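Local coordinates for protein toll-like receptor 6, Variable lymphocyte receptor B (Mus musculus, PDB 3A79) that probably recognises diacylated bacterial lipopeptides together with Toll-like receptor 2, through a leucine-rich-repeat ectodomain fused here to part of a hagfish variable lymphocyte receptor, at residues B[176-180]-B[202-206]. Residues are numbered along the deposited sequence; the frame is centred on the assembly and turned at random.
With BMA (beta-D-mannopyranose), chain F; NAG (2-acetamido-2-deoxy-beta-D-glucopyranose), chain C.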
# COMPACT_ATOMS: atom_id res chain seq x y z
N LEU B 176 -11.30 13.10 38.41
CA LEU B 176 -12.38 14.04 38.67
C LEU B 176 -13.21 14.29 37.43
O LEU B 176 -12.68 14.61 36.36
CB LEU B 176 -11.79 15.34 39.16
CG LEU B 176 -12.69 16.52 39.51
CD1 LEU B 176 -13.86 16.08 40.37
CD2 LEU B 176 -11.82 17.54 40.23
N ASP B 177 -14.53 14.14 37.54
CA ASP B 177 -15.36 14.31 36.36
C ASP B 177 -16.42 15.38 36.51
O ASP B 177 -17.14 15.46 37.51
CB ASP B 177 -16.00 13.01 35.95
CG ASP B 177 -17.28 12.76 36.68
OD1 ASP B 177 -17.21 12.16 37.76
OD2 ASP B 177 -18.36 13.15 36.18
N LEU B 178 -16.53 16.17 35.45
CA LEU B 178 -17.38 17.33 35.39
C LEU B 178 -18.48 17.03 34.39
O LEU B 178 -18.88 17.90 33.61
CB LEU B 178 -16.56 18.51 34.87
CG LEU B 178 -15.33 19.13 35.56
CD1 LEU B 178 -15.71 20.47 36.12
CD2 LEU B 178 -14.67 18.24 36.61
N VAL B 179 -18.93 15.79 34.35
CA VAL B 179 -20.02 15.45 33.46
C VAL B 179 -21.28 16.13 33.99
O VAL B 179 -22.06 16.70 33.22
CB VAL B 179 -20.23 13.93 33.36
CG1 VAL B 179 -21.28 13.62 32.33
CG2 VAL B 179 -18.94 13.25 32.98
N SER B 180 -21.44 16.08 35.31
CA SER B 180 -22.62 16.64 35.96
C SER B 180 -22.65 18.17 35.96
O SER B 180 -23.62 18.77 36.41
CB SER B 180 -22.70 16.13 37.41
OG SER B 180 -23.33 14.87 37.48
N VAL B 202 -12.35 14.44 33.43
CA VAL B 202 -13.25 13.97 32.38
C VAL B 202 -14.45 14.91 32.29
O VAL B 202 -15.06 15.25 33.31
CB VAL B 202 -13.74 12.51 32.64
CG1 VAL B 202 -14.38 11.95 31.40
CG2 VAL B 202 -12.58 11.63 33.08
N PHE B 203 -14.80 15.33 31.08
CA PHE B 203 -15.90 16.27 30.87
C PHE B 203 -17.10 15.62 30.21
O PHE B 203 -17.04 14.46 29.79
CB PHE B 203 -15.42 17.45 30.03
CG PHE B 203 -14.20 18.11 30.59
CD1 PHE B 203 -12.95 17.84 30.06
CD2 PHE B 203 -14.30 18.98 31.66
CE1 PHE B 203 -11.81 18.44 30.57
CE2 PHE B 203 -13.17 19.58 32.19
CZ PHE B 203 -11.92 19.31 31.64
N HIS B 204 -18.20 16.36 30.12
CA HIS B 204 -19.37 15.86 29.42
C HIS B 204 -18.97 15.53 28.00
O HIS B 204 -18.32 16.34 27.34
CB HIS B 204 -20.45 16.93 29.41
CG HIS B 204 -21.79 16.44 28.94
ND1 HIS B 204 -22.75 15.96 29.80
CD2 HIS B 204 -22.33 16.39 27.70
CE1 HIS B 204 -23.83 15.64 29.11
NE2 HIS B 204 -23.60 15.88 27.83
N PRO B 205 -19.36 14.35 27.52
CA PRO B 205 -18.86 13.75 26.28
C PRO B 205 -19.69 14.14 25.06
O PRO B 205 -19.45 13.61 23.98
CB PRO B 205 -19.03 12.25 26.53
CG PRO B 205 -19.85 12.13 27.82
CD PRO B 205 -20.36 13.48 28.15
N ASN B 206 -20.65 15.03 25.25
CA ASN B 206 -21.60 15.33 24.19
C ASN B 206 -21.94 16.80 24.08
O ASN B 206 -23.11 17.16 23.97
CB ASN B 206 -22.89 14.55 24.39
CG ASN B 206 -22.84 13.21 23.73
OD1 ASN B 206 -22.42 13.10 22.58
ND2 ASN B 206 -23.27 12.18 24.45
C1 BMA F . -22.53 8.90 23.20
C2 BMA F . -22.78 8.10 24.48
C3 BMA F . -24.18 7.48 24.50
C4 BMA F . -25.26 8.47 24.05
C5 BMA F . -24.84 9.13 22.73
C6 BMA F . -25.88 10.13 22.22
O2 BMA F . -22.57 8.94 25.62
O3 BMA F . -24.47 6.93 25.78
O4 BMA F . -26.50 7.83 23.87
O5 BMA F . -23.60 9.78 22.92
O6 BMA F . -25.36 10.86 21.12
C1 NAG C . -17.85 10.02 21.12
C2 NAG C . -19.14 10.52 20.47
C3 NAG C . -20.32 10.59 21.45
C4 NAG C . -20.38 9.38 22.36
C5 NAG C . -19.03 9.18 23.00
C6 NAG C . -19.06 7.98 23.93
C7 NAG C . -19.05 11.91 18.48
C8 NAG C . -18.77 13.24 17.85
N2 NAG C . -18.89 11.79 19.81
O3 NAG C . -21.56 10.81 20.81
O4 NAG C . -21.31 9.64 23.38
O5 NAG C . -18.06 8.93 22.00
O6 NAG C . -19.09 6.84 23.11
O7 NAG C . -19.41 10.97 17.77
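V179 and H204 have the closest CA atoms of the two segments, 4.1 Å apart, yet side chains meet there in place of backbone bonds. V179 crosses H204 at about a right angle, its CG1, anti to the backbone N (chi1 -175°), 3.7 Å from H204 ND1, while V179 O lies at the ring's edge. Branching suits V179, since its other methyl, CG2, can approach F203 O. Before this point the strands pair in parallel: V202 N bonds L176 O at 3.0 Å, and L178 N bonds V202 O at 2.8 Å, with an additional CA-H...O contact from D177 CA. These are neighbouring turns of the leucine-rich-repeat solenoid in the Toll-like receptor 6 part of the fusion. Large and apolar, L178 and F203 suit its buried interior, where they lie side by side, L178 CB 4.0 Å from F203 CD2; F209 packs edge-to-face on the same ring. On the other face, V202 sets its branched CB against D177 CB. The short carboxylate of D177 can turn back to the backbone: OD2 accepts from V179 N at 3.3 Å, an Asx turn, while OD1 takes the amide of F130. N206 suits the glycan beside it, its ND2 donating to mannose O5 at 2.9 Å and weakly to NAG O4, which links the two sugars, while OD1 lies 3.0 Å from NAG O3. With an alanine here, both sugars would probably lose their amide partner and swing more freely.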